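Local coordinates for ornithine cyclodeaminase (Methanococcus maripaludis S2, PDB 3C2Q), which converts L-ornithine to L-proline with release of ammonia, using NAD(+) as cofactor, at residues 169-174 with 247-252. Residues are numbered along the deposited sequence; the frame is centred on the assembly and turned at random.
Sequences AGNALA and IRDDGP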
loop_
_atom_site.group_PDB
_atom_site.type_symbol
_atom_site.label_atom_id
_atom_site.label_comp_id
_atom_site.label_asym_id
_atom_site.label_seq_id
_atom_site.Cartn_x
_atom_site.Cartn_y
_atom_site.Cartn_z
ATOM N N ALA B 169 -19.013 13.148 7.788
ATOM C CA ALA B 169 -18.627 12.687 6.452
ATOM C C ALA B 169 -18.533 13.922 5.583
ATOM O O ALA B 169 -18.495 15.045 6.121
ATOM C CB ALA B 169 -19.659 11.670 5.914
ATOM N N GLY B 170 -18.435 13.721 4.269
ATOM C CA GLY B 170 -18.421 14.799 3.305
ATOM C C GLY B 170 -19.575 14.646 2.323
ATOM O O GLY B 170 -20.408 13.754 2.464
ATOM N N ASN B 171 -19.558 15.484 1.295
ATOM C CA ASN B 171 -20.539 15.487 0.228
ATOM C C ASN B 171 -20.530 14.155 -0.500
ATOM O O ASN B 171 -21.580 13.666 -0.916
ATOM C CB ASN B 171 -20.203 16.590 -0.793
ATOM C CG ASN B 171 -21.350 16.836 -1.798
ATOM O OD1 ASN B 171 -22.424 17.221 -1.409
ATOM N ND2 ASN B 171 -21.092 16.631 -3.085
ATOM N N ALA B 172 -19.334 13.584 -0.684
ATOM C CA ALA B 172 -19.235 12.359 -1.495
ATOM C C ALA B 172 -19.950 11.173 -0.845
ATOM O O ALA B 172 -20.701 10.462 -1.533
ATOM C CB ALA B 172 -17.768 12.024 -1.859
ATOM N N LEU B 173 -19.753 10.957 0.457
ATOM C CA LEU B 173 -20.484 9.904 1.134
ATOM C C LEU B 173 -22.020 10.073 0.994
ATOM O O LEU B 173 -22.731 9.139 0.600
ATOM C CB LEU B 173 -20.134 9.810 2.614
ATOM C CG LEU B 173 -21.010 8.758 3.332
ATOM C CD1 LEU B 173 -20.672 7.323 2.864
ATOM C CD2 LEU B 173 -20.906 8.800 4.803
ATOM N N ALA B 174 -22.514 11.247 1.368
ATOM C CA ALA B 174 -23.965 11.506 1.317
ATOM C C ALA B 174 -24.517 11.386 -0.082
ATOM O O ALA B 174 -25.572 10.756 -0.270
ATOM C CB ALA B 174 -24.303 12.878 1.907
ATOM N N ILE B 247 -12.726 21.096 -1.250
ATOM C CA ILE B 247 -12.398 21.682 -2.545
ATOM C C ILE B 247 -12.690 20.771 -3.769
ATOM O O ILE B 247 -12.738 21.257 -4.910
ATOM C CB ILE B 247 -10.920 22.144 -2.560
ATOM C CG1 ILE B 247 -9.979 20.987 -2.135
ATOM C CG2 ILE B 247 -10.752 23.385 -1.647
ATOM C CD1 ILE B 247 -8.457 21.298 -2.329
ATOM N N ARG B 248 -12.880 19.468 -3.551
ATOM C CA ARG B 248 -13.285 18.572 -4.666
ATOM C C ARG B 248 -14.755 18.657 -5.055
ATOM O O ARG B 248 -15.120 18.093 -6.066
ATOM C CB ARG B 248 -13.105 17.092 -4.339
ATOM C CG ARG B 248 -11.761 16.570 -4.028
ATOM C CD ARG B 248 -12.000 15.139 -3.532
ATOM N NE ARG B 248 -13.241 15.150 -2.748
ATOM C CZ ARG B 248 -14.412 14.596 -3.102
ATOM N NH1 ARG B 248 -14.539 13.902 -4.242
ATOM N NH2 ARG B 248 -15.467 14.745 -2.293
ATOM N N ASP B 249 -15.606 19.264 -4.227
ATOM C CA ASP B 249 -17.052 19.375 -4.495
ATOM C C ASP B 249 -17.458 20.438 -5.548
ATOM O O ASP B 249 -17.459 21.646 -5.264
ATOM C CB ASP B 249 -17.794 19.711 -3.187
ATOM C CG ASP B 249 -17.490 18.762 -2.060
ATOM O OD1 ASP B 249 -17.084 17.619 -2.323
ATOM O OD2 ASP B 249 -17.688 19.143 -0.888
ATOM N N ASP B 250 -17.850 20.021 -6.745
ATOM C CA ASP B 250 -18.486 20.973 -7.713
ATOM C C ASP B 250 -20.020 21.134 -7.471
ATOM O O ASP B 250 -20.650 22.181 -7.872
ATOM C CB ASP B 250 -18.232 20.531 -9.166
ATOM C CG ASP B 250 -18.893 19.194 -9.475
ATOM O OD1 ASP B 250 -20.107 19.159 -9.876
ATOM O OD2 ASP B 250 -18.201 18.163 -9.262
ATOM N N GLY B 251 -20.607 20.110 -6.822
ATOM C CA GLY B 251 -22.026 20.105 -6.521
ATOM C C GLY B 251 -22.335 19.743 -5.092
ATOM O O GLY B 251 -22.957 18.696 -4.845
ATOM N N PRO B 252 -21.954 20.612 -4.121
ATOM C CA PRO B 252 -22.256 20.195 -2.772
ATOM C C PRO B 252 -23.758 20.347 -2.596
ATOM O O PRO B 252 -24.313 21.338 -3.065
ATOM C CB PRO B 252 -21.536 21.240 -1.899
ATOM C CG PRO B 252 -21.477 22.435 -2.740
ATOM C CD PRO B 252 -21.335 21.945 -4.178
HETATM O O HOH W 1 -17.197 17.219 1.029
HETATM O O HOH W 2 -18.560 15.610 -4.233
#
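Asn171, in the first turn of helix 171-183, reaches into loop segment 247-252, where its carboxamide lies against Gly251 and Pro252. One direct hydrogen bond joins the two segments, from Asn171 ND2 to Gly251 O at 3.3 Å. It is bent, with an N-H...O angle of 139°, and ND2 sits above the carbonyl plane, 57° out of it. The other end of the amide, Asn171 OD1, accepts from the backbone N of Ile253, the next residue along the same loop, and touches Pro252 CA at 3.3 Å. Chi1 sets CG anti to the backbone N (-169°), near Pro252 CA; both polar ends of the amide find backbone partners.

Two waters couple the same asparagine to Asp249. One accepts from Asn171 N at 2.9 Å and donates to Asp249 OD2; the other accepts from Asn171 ND2 and donates to Asp249 OD1. Between these bridges the Asp249 carboxylate packs directly on Asn171 CB, which lies 3.6 Å from both Asp249 OD1 and OD2. The loop holds the carboxylate from its own side too, through Ser246 N bonded to OD2.

Charge and packing meet at Arg248. Arg248 NH2 lies 3.3 Å from Asp249 OD1, a purely electrostatic pairing because the oxygen is well out of the guanidinium plane. Arg248 NH2 also touches Ala172 CB at 3.6 Å.

Gly170 is at the N-cap position, where the chain passes from a strand of the parallel Rossmann sheet into helix 171-183. A negative carboxylate linked through water to the first helical N-H would probably interact favourably with the helix dipole. This mixed direct and water-mediated network ties the helix start to the loop; Asn171, Ala172 and Asp250 probably bind NAD(+), as in relatives, which would put it at the cofactor site.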